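Local coordinates for glycoside hydrolase family 16 protein (Akkermansia muciniphila, PDB 6T2N) that probably acts as an endo-beta-galactosidase of family 16, cutting within O-glycan chains to begin mucin breakdown in the human gut, at residues 142-147 with 264-269; 150-155 with 292-297. All coordinates share one frame; numbering follows the deposited sequence.

Contact 1. Residues 142-147 with 264-269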
ATOM      1  N   ASN A 142      -4.947 -11.472  -4.784  1.00 72.90           N
ATOM      2  CA  ASN A 142      -5.722 -10.317  -5.319  1.00 68.69           C
ATOM      3  C   ASN A 142      -7.004 -10.163  -4.522  1.00 67.49           C
ATOM      4  O   ASN A 142      -7.541 -11.164  -4.132  1.00 69.54           O
ATOM      5  CB  ASN A 142      -6.137 -10.532  -6.757  1.00 66.39           C
ATOM      6  CG  ASN A 142      -4.942 -10.730  -7.642  1.00 66.13           C
ATOM      7  OD1 ASN A 142      -5.097 -11.245  -8.738  1.00 69.16           O
ATOM      8  ND2 ASN A 142      -3.766 -10.333  -7.172  1.00 68.11           N
ATOM      9  N   PHE A 143      -7.438  -8.940  -4.283  1.00 67.88           N
ATOM     10  CA  PHE A 143      -8.684  -8.638  -3.540  1.00 72.27           C
ATOM     11  C   PHE A 143      -9.659  -8.024  -4.526  1.00 71.05           C
ATOM     12  O   PHE A 143      -9.173  -7.219  -5.348  1.00 71.23           O
ATOM     13  CB  PHE A 143      -8.385  -7.685  -2.384  1.00 72.72           C
ATOM     14  CG  PHE A 143      -7.284  -8.171  -1.485  1.00 71.26           C
ATOM     15  CD1 PHE A 143      -7.555  -9.065  -0.462  1.00 74.55           C
ATOM     16  CD2 PHE A 143      -5.977  -7.759  -1.683  1.00 68.58           C
ATOM     17  CE1 PHE A 143      -6.534  -9.533   0.354  1.00 74.16           C
ATOM     18  CE2 PHE A 143      -4.959  -8.238  -0.872  1.00 66.54           C
ATOM     19  CZ  PHE A 143      -5.241  -9.128   0.136  1.00 69.32           C
ATOM     20  N   MET A 144     -10.941  -8.410  -4.480  1.00 73.56           N
ATOM     21  CA  MET A 144     -12.011  -7.727  -5.293  1.00 69.59           C
ATOM     22  C   MET A 144     -13.332  -7.629  -4.543  1.00 61.97           C
ATOM     23  O   MET A 144     -14.095  -8.543  -4.555  1.00 61.55           O
ATOM     24  CB  MET A 144     -12.282  -8.409  -6.627  1.00 74.41           C
ATOM     25  CG  MET A 144     -13.031  -7.507  -7.548  1.00 79.49           C
ATOM     26  SD  MET A 144     -12.827  -8.046  -9.252  1.00 89.72           S
ATOM     27  CE  MET A 144     -14.407  -7.543  -9.939  1.00 88.13           C
ATOM     28  N   PHE A 145     -13.543  -6.491  -3.937  1.00 60.28           N
ATOM     29  CA  PHE A 145     -14.689  -6.180  -3.060  1.00 64.98           C
ATOM     30  C   PHE A 145     -14.388  -6.852  -1.708  1.00 65.87           C
ATOM     31  O   PHE A 145     -14.104  -8.116  -1.553  1.00 64.32           O
ATOM     32  CB  PHE A 145     -16.064  -6.517  -3.700  1.00 69.98           C
ATOM     33  CG  PHE A 145     -16.287  -5.968  -5.096  1.00 67.56           C
ATOM     34  CD1 PHE A 145     -15.843  -4.698  -5.438  1.00 64.08           C
ATOM     35  CD2 PHE A 145     -16.881  -6.740  -6.071  1.00 68.91           C
ATOM     36  CE1 PHE A 145     -15.950  -4.234  -6.728  1.00 64.63           C
ATOM     37  CE2 PHE A 145     -17.012  -6.263  -7.361  1.00 70.73           C
ATOM     38  CZ  PHE A 145     -16.556  -5.005  -7.682  1.00 69.48           C
ATOM     39  N   GLY A 146     -14.481  -6.011  -0.700  1.00 65.19           N
ATOM     40  CA  GLY A 146     -14.742  -6.498   0.652  1.00 70.98           C
ATOM     41  C   GLY A 146     -14.224  -5.462   1.584  1.00 74.02           C
ATOM     42  O   GLY A 146     -14.016  -4.338   1.137  1.00 78.97           O
ATOM     43  N   ARG A 147     -13.990  -5.859   2.815  1.00 77.89           N
ATOM     44  CA  ARG A 147     -13.474  -4.965   3.858  1.00 76.18           C
ATOM     45  C   ARG A 147     -12.097  -5.486   4.210  1.00 75.23           C
ATOM     46  O   ARG A 147     -11.987  -6.698   4.545  1.00 76.90           O
ATOM     47  CB  ARG A 147     -14.390  -4.987   5.080  1.00 80.32           C
ATOM     48  CG  ARG A 147     -13.821  -4.251   6.283  1.00 75.88           C
ATOM     49  CD  ARG A 147     -14.505  -4.733   7.529  1.00 76.09           C
ATOM     50  NE  ARG A 147     -14.177  -3.881   8.656  1.00 75.75           N
ATOM     51  CZ  ARG A 147     -14.734  -2.704   8.894  1.00 74.70           C
ATOM     52  NH1 ARG A 147     -15.630  -2.202   8.064  1.00 77.02           N
ATOM     53  NH2 ARG A 147     -14.375  -2.007   9.948  1.00 72.93           N
ATOM     54  N   ARG A 264     -13.256  -1.788 -10.431  1.00 69.34           N
ATOM     55  CA  ARG A 264     -14.030  -3.065 -10.421  1.00 70.24           C
ATOM     56  C   ARG A 264     -13.130  -4.146 -11.035  1.00 68.84           C
ATOM     57  O   ARG A 264     -13.602  -5.008 -11.753  1.00 72.14           O
ATOM     58  CB  ARG A 264     -15.369  -2.915 -11.168  1.00 73.09           C
ATOM     59  CG  ARG A 264     -16.222  -1.717 -10.746  1.00 72.58           C
ATOM     60  CD  ARG A 264     -17.580  -1.621 -11.473  1.00 72.90           C
ATOM     61  NE  ARG A 264     -18.578  -0.740 -10.809  1.00 70.77           N
ATOM     62  CZ  ARG A 264     -19.299   0.230 -11.402  1.00 69.86           C
ATOM     63  NH1 ARG A 264     -19.185   0.448 -12.709  1.00 69.33           N
ATOM     64  NH2 ARG A 264     -20.115   1.003 -10.675  1.00 68.30           N
ATOM     65  N   THR A 265     -11.840  -4.059 -10.792  1.00 66.89           N
ATOM     66  CA  THR A 265     -10.874  -5.115 -11.146  1.00 68.23           C
ATOM     67  C   THR A 265     -10.203  -5.479  -9.843  1.00 67.18           C
ATOM     68  O   THR A 265     -10.363  -4.753  -8.863  1.00 66.79           O
ATOM     69  CB  THR A 265      -9.939  -4.653 -12.272  1.00 68.81           C
ATOM     70  OG1 THR A 265      -9.050  -3.592 -11.889  1.00 62.80           O
ATOM     71  CG2 THR A 265     -10.771  -4.212 -13.457  1.00 72.05           C
ATOM     72  N   PRO A 266      -9.489  -6.624  -9.779  1.00 68.39           N
ATOM     73  CA  PRO A 266      -8.740  -6.975  -8.571  1.00 65.02           C
ATOM     74  C   PRO A 266      -7.505  -6.084  -8.368  1.00 60.77           C
ATOM     75  O   PRO A 266      -6.862  -5.567  -9.329  1.00 55.64           O
ATOM     76  CB  PRO A 266      -8.402  -8.447  -8.791  1.00 66.50           C
ATOM     77  CG  PRO A 266      -8.358  -8.600 -10.287  1.00 68.69           C
ATOM     78  CD  PRO A 266      -9.404  -7.652 -10.828  1.00 68.86           C
ATOM     79  N   PHE A 267      -7.212  -5.898  -7.091  1.00 60.98           N
ATOM     80  CA  PHE A 267      -6.124  -5.018  -6.581  1.00 62.00           C
ATOM     81  C   PHE A 267      -5.161  -5.825  -5.694  1.00 60.51           C
ATOM     82  O   PHE A 267      -5.655  -6.623  -4.858  1.00 62.03           O
ATOM     83  CB  PHE A 267      -6.791  -3.848  -5.852  1.00 60.94           C
ATOM     84  CG  PHE A 267      -7.018  -2.628  -6.695  1.00 57.97           C
ATOM     85  CD1 PHE A 267      -8.045  -2.588  -7.596  1.00 63.10           C
ATOM     86  CD2 PHE A 267      -6.193  -1.534  -6.585  1.00 57.94           C
ATOM     87  CE1 PHE A 267      -8.260  -1.460  -8.374  1.00 66.39           C
ATOM     88  CE2 PHE A 267      -6.399  -0.405  -7.352  1.00 61.23           C
ATOM     89  CZ  PHE A 267      -7.437  -0.371  -8.254  1.00 65.07           C
ATOM     90  N   TYR A 268      -3.841  -5.649  -5.829  1.00 61.54           N
ATOM     91  CA  TYR A 268      -2.881  -6.342  -4.907  1.00 62.79           C
ATOM     92  C   TYR A 268      -2.322  -5.349  -3.898  1.00 59.31           C
ATOM     93  O   TYR A 268      -2.410  -4.134  -4.106  1.00 60.06           O
ATOM     94  CB  TYR A 268      -1.793  -7.141  -5.617  1.00 62.14           C
ATOM     95  CG  TYR A 268      -0.910  -6.288  -6.464  1.00 62.91           C
ATOM     96  CD1 TYR A 268       0.149  -5.627  -5.885  1.00 63.95           C
ATOM     97  CD2 TYR A 268      -1.164  -6.099  -7.819  1.00 68.17           C
ATOM     98  CE1 TYR A 268       0.981  -4.822  -6.643  1.00 68.97           C
ATOM     99  CE2 TYR A 268      -0.364  -5.266  -8.595  1.00 67.59           C
ATOM    100  CZ  TYR A 268       0.716  -4.626  -7.996  1.00 68.90           C
ATOM    101  OH  TYR A 268       1.564  -3.798  -8.676  1.00 66.18           O
ATOM    102  N   LEU A 269      -1.896  -5.898  -2.762  1.00 59.99           N
ATOM    103  CA  LEU A 269      -1.584  -5.116  -1.540  1.00 58.39           C
ATOM    104  C   LEU A 269      -0.074  -4.980  -1.357  1.00 59.58           C
ATOM    105  O   LEU A 269       0.676  -5.947  -1.628  1.00 60.62           O
ATOM    106  CB  LEU A 269      -2.194  -5.766  -0.306  1.00 56.08           C
ATOM    107  CG  LEU A 269      -1.821  -5.077   1.009  1.00 56.41           C
ATOM    108  CD1 LEU A 269      -2.261  -3.621   1.041  1.00 52.90           C
ATOM    109  CD2 LEU A 269      -2.389  -5.827   2.223  1.00 59.94           C
TER

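Contact 2. Residues 150-155 with 292-297. With CA (calcium ion), chain C.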
ATOM      1  N   VAL A 150      -6.279  -3.193   8.286  1.00 66.07           N
ATOM      2  CA  VAL A 150      -4.813  -3.238   8.508  1.00 66.58           C
ATOM      3  C   VAL A 150      -4.501  -2.389   9.733  1.00 65.58           C
ATOM      4  O   VAL A 150      -4.733  -1.157   9.711  1.00 60.67           O
ATOM      5  CB  VAL A 150      -3.996  -2.819   7.270  1.00 67.93           C
ATOM      6  CG1 VAL A 150      -2.497  -2.828   7.593  1.00 68.97           C
ATOM      7  CG2 VAL A 150      -4.286  -3.731   6.074  1.00 67.35           C
ATOM      8  N   ARG A 151      -3.989  -3.066  10.761  1.00 69.53           N
ATOM      9  CA  ARG A 151      -3.614  -2.430  12.047  1.00 70.85           C
ATOM     10  C   ARG A 151      -2.101  -2.268  12.123  1.00 69.03           C
ATOM     11  O   ARG A 151      -1.410  -3.310  11.948  1.00 64.81           O
ATOM     12  CB  ARG A 151      -4.086  -3.237  13.245  1.00 73.94           C
ATOM     13  CG  ARG A 151      -3.942  -2.407  14.507  1.00 78.23           C
ATOM     14  CD  ARG A 151      -5.179  -2.350  15.377  1.00 82.38           C
ATOM     15  NE  ARG A 151      -4.905  -1.644  16.623  1.00 82.06           N
ATOM     16  CZ  ARG A 151      -4.109  -2.131  17.575  1.00 84.18           C
ATOM     17  NH1 ARG A 151      -3.479  -3.289  17.416  1.00 83.99           N
ATOM     18  NH2 ARG A 151      -3.903  -1.440  18.677  1.00 86.76           N
ATOM     19  N   ALA A 152      -1.630  -1.023  12.359  1.00 68.50           N
ATOM     20  CA  ALA A 152      -0.205  -0.639  12.214  1.00 68.66           C
ATOM     21  C   ALA A 152       0.188   0.584  13.061  1.00 70.32           C
ATOM     22  O   ALA A 152      -0.537   1.626  13.088  1.00 72.32           O
ATOM     23  CB  ALA A 152       0.099  -0.412  10.750  1.00 65.77           C
ATOM     24  N   LYS A 153       1.364   0.483  13.675  1.00 70.36           N
ATOM     25  CA  LYS A 153       2.076   1.619  14.304  1.00 73.65           C
ATOM     26  C   LYS A 153       3.115   2.141  13.317  1.00 71.71           C
ATOM     27  O   LYS A 153       3.761   1.323  12.668  1.00 71.29           O
ATOM     28  CB  LYS A 153       2.791   1.187  15.578  1.00 78.00           C
ATOM     29  CG  LYS A 153       2.960   2.339  16.552  1.00 86.20           C
ATOM     30  CD  LYS A 153       3.497   1.976  17.927  1.00 88.34           C
ATOM     31  CE  LYS A 153       4.892   2.541  18.080  1.00 92.99           C
ATOM     32  NZ  LYS A 153       5.445   2.270  19.421  1.00 98.81           N
ATOM     33  N   VAL A 154       3.246   3.453  13.172  1.00 70.37           N
ATOM     34  CA  VAL A 154       4.128   4.031  12.119  1.00 64.49           C
ATOM     35  C   VAL A 154       5.340   4.632  12.801  1.00 68.61           C
ATOM     36  O   VAL A 154       5.268   5.131  13.936  1.00 69.73           O
ATOM     37  CB  VAL A 154       3.469   5.077  11.188  1.00 62.83           C
ATOM     38  CG1 VAL A 154       2.425   4.445  10.277  1.00 62.39           C
ATOM     39  CG2 VAL A 154       2.908   6.310  11.898  1.00 62.46           C
ATOM     40  N   PRO A 155       6.490   4.588  12.088  1.00 68.33           N
ATOM     41  CA  PRO A 155       7.739   5.137  12.606  1.00 65.43           C
ATOM     42  C   PRO A 155       7.553   6.647  12.622  1.00 63.09           C
ATOM     43  O   PRO A 155       6.629   7.079  12.046  1.00 61.74           O
ATOM     44  CB  PRO A 155       8.763   4.687  11.568  1.00 64.96           C
ATOM     45  CG  PRO A 155       7.944   4.598  10.284  1.00 65.21           C
ATOM     46  CD  PRO A 155       6.641   3.992  10.743  1.00 64.12           C
ATOM     47  N   VAL A 292      14.691   2.632  12.224  1.00 70.89           N
ATOM     48  CA  VAL A 292      13.289   2.970  12.532  1.00 65.75           C
ATOM     49  C   VAL A 292      12.506   1.754  12.049  1.00 62.37           C
ATOM     50  O   VAL A 292      13.067   1.039  11.135  1.00 60.02           O
ATOM     51  CB  VAL A 292      13.058   4.335  11.872  1.00 65.69           C
ATOM     52  CG1 VAL A 292      11.838   4.416  10.994  1.00 67.09           C
ATOM     53  CG2 VAL A 292      13.080   5.415  12.920  1.00 67.78           C
ATOM     54  N   LYS A 293      11.366   1.477  12.704  1.00 62.85           N
ATOM     55  CA  LYS A 293      10.469   0.315  12.410  1.00 63.79           C
ATOM     56  C   LYS A 293       9.020   0.713  12.015  1.00 58.44           C
ATOM     57  O   LYS A 293       8.439   1.629  12.585  1.00 59.09           O
ATOM     58  CB  LYS A 293      10.438  -0.571  13.653  1.00 67.77           C
ATOM     59  CG  LYS A 293      11.744  -1.231  14.026  1.00 73.01           C
ATOM     60  CD  LYS A 293      11.629  -2.170  15.227  1.00 78.99           C
ATOM     61  CE  LYS A 293      12.980  -2.471  15.858  1.00 85.99           C
ATOM     62  NZ  LYS A 293      12.878  -3.463  16.959  1.00 91.33           N
ATOM     63  N   PHE A 294       8.416  -0.050  11.127  1.00 56.65           N
ATOM     64  CA  PHE A 294       6.975   0.051  10.781  1.00 60.54           C
ATOM     65  C   PHE A 294       6.408  -1.302  11.193  1.00 63.28           C
ATOM     66  O   PHE A 294       6.964  -2.339  10.677  1.00 66.41           O
ATOM     67  CB  PHE A 294       6.775   0.368   9.284  1.00 58.26           C
ATOM     68  CG  PHE A 294       5.382   0.559   8.737  1.00 55.58           C
ATOM     69  CD1 PHE A 294       4.338   1.030   9.506  1.00 58.57           C
ATOM     70  CD2 PHE A 294       5.151   0.406   7.383  1.00 56.85           C
ATOM     71  CE1 PHE A 294       3.086   1.293   8.959  1.00 56.04           C
ATOM     72  CE2 PHE A 294       3.903   0.665   6.835  1.00 55.48           C
ATOM     73  CZ  PHE A 294       2.864   1.071   7.638  1.00 54.67           C
ATOM     74  N   LEU A 295       5.446  -1.291  12.129  1.00 61.67           N
ATOM     75  CA  LEU A 295       4.870  -2.521  12.705  1.00 63.27           C
ATOM     76  C   LEU A 295       3.465  -2.704  12.156  1.00 65.81           C
ATOM     77  O   LEU A 295       2.632  -1.768  12.329  1.00 70.38           O
ATOM     78  CB  LEU A 295       4.854  -2.369  14.224  1.00 65.92           C
ATOM     79  CG  LEU A 295       6.226  -2.084  14.828  1.00 67.27           C
ATOM     80  CD1 LEU A 295       6.148  -1.994  16.329  1.00 69.10           C
ATOM     81  CD2 LEU A 295       7.231  -3.148  14.404  1.00 67.01           C
ATOM     82  N   ILE A 296       3.193  -3.849  11.531  1.00 66.00           N
ATOM     83  CA  ILE A 296       1.795  -4.208  11.140  1.00 66.40           C
ATOM     84  C   ILE A 296       1.329  -5.294  12.105  1.00 67.80           C
ATOM     85  O   ILE A 296       1.855  -6.436  12.022  1.00 68.35           O
ATOM     86  CB  ILE A 296       1.704  -4.682   9.677  1.00 63.77           C
ATOM     87  CG1 ILE A 296       2.027  -3.565   8.698  1.00 63.42           C
ATOM     88  CG2 ILE A 296       0.352  -5.273   9.403  1.00 65.01           C
ATOM     89  CD1 ILE A 296       3.451  -3.564   8.267  1.00 65.99           C
ATOM     90  N   ASP A 297       0.390  -4.976  12.985  1.00 67.05           N
ATOM     91  CA  ASP A 297      -0.156  -6.031  13.874  1.00 70.51           C
ATOM     92  C   ASP A 297      -0.923  -7.055  13.015  1.00 68.06           C
ATOM     93  O   ASP A 297      -0.704  -8.240  13.181  1.00 71.96           O
ATOM     94  CB  ASP A 297      -0.917  -5.436  15.057  1.00 72.31           C
ATOM     95  CG  ASP A 297      -1.217  -6.451  16.142  1.00 77.68           C
ATOM     96  OD1 ASP A 297      -0.322  -7.259  16.511  1.00 86.31           O
ATOM     97  OD2 ASP A 297      -2.333  -6.415  16.630  1.00 83.79           O
TER
HETATM   98 CA    CA C 401      -0.522  -9.721  15.334  1.00113.02          CA

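Contact 1. Residues 142-147 with 264-269
F143 and F267 face each other as an antiparallel hydrogen-bonded pair, with F143 N to F267 O at 3.0 Å and F267 N to F143 O at 2.9 Å. Both bonds are close to straight, at 166° and 167°, which fixes the register of this short strand pairing. The F143 ring turns to the same strand: its CD2 edge lies near F267 O, while CE2 reaches L269 CB at 3.8 Å. One residue on, M144 runs over the loop at P266. From CB the chain runs to CG, over the centre of the F145 ring; SD then lies against P266 CD (3.8 Å) and the T265-P266 peptide, and CE ends near R264 O. With CG anti to the backbone N (chi1 -163°), the thioether is carried along residues 264-266. With an alanine here, P266 CD would probably lose its sulfur neighbour and one face of the F145 ring the methylene over it. On the face opposite the F143 and F267 side chains, N142 CB meets P266 CB at 3.7 Å. Strand 160-168 lies against F267 and L269 through L166, F301 and W56 meet F143 edge-to-face, and helix 305-311 touches F145 through H307 and Q310.

Contact 2. Residues 150-155 with 292-297
Strands 150-153 and 292-297 run antiparallel, their axes 4.5 Å apart at closest and 148° between directions, with K153 and L295 a hydrogen-bonded pair: K153 N to L295 O at 2.9 Å and L295 N to K153 O at 3.2 Å. A152 and I296 make the adjacent non-hydrogen-bonded pair. On the face bearing these two residues, A152 CB lies 3.9 Å from F294 CE1, and V154 CG1 runs alongside the same ring to meet CE1 at 3.5 Å. The F294 ring swings away from its backbone N (chi1 -178°), which lays it along 152-155, with K153 O at its edge and P155 CD near CB. P162 of strand 160-168 also touches V154 and F294. At the far end R151 and D297 extend side by side. R151 NH1 approaches D297 OD2 at 3.4 Å, a long salt bridge with the carboxylate at the guanidinium edge but the two planes 75° apart. D297 binds calcium through OD1 at 2.7 Å and its backbone O, with the E59 and G98 carbonyl oxygens as further ligands. The carboxylate divides its oxygens between metal and arginine, and the two positive partners would probably stabilise its negative charge and limit its rotation.

The centres of contacts 1 and 2 lie about 22 Å apart, and strand 146-153 serves both: its beginning falls in 142-147 and its end in 150-155. The second partners also come in sequence, strand 267-275 before strand 292-302, so the order along the chain is 142-147, 150-155, 264-269, 292-297 and the two connections cross. Contact 2 pairs neighbouring strands within one antiparallel sheet. Contact 1 instead pairs 142-143 with 267-275 in the other sheet, just before the chain passes into strand 146-153. The turn at 144-145 therefore carries the chain between two sheets, an arrangement consistent with the beta-jelly-roll sandwich of family 16, while calcium is bound at contact 2.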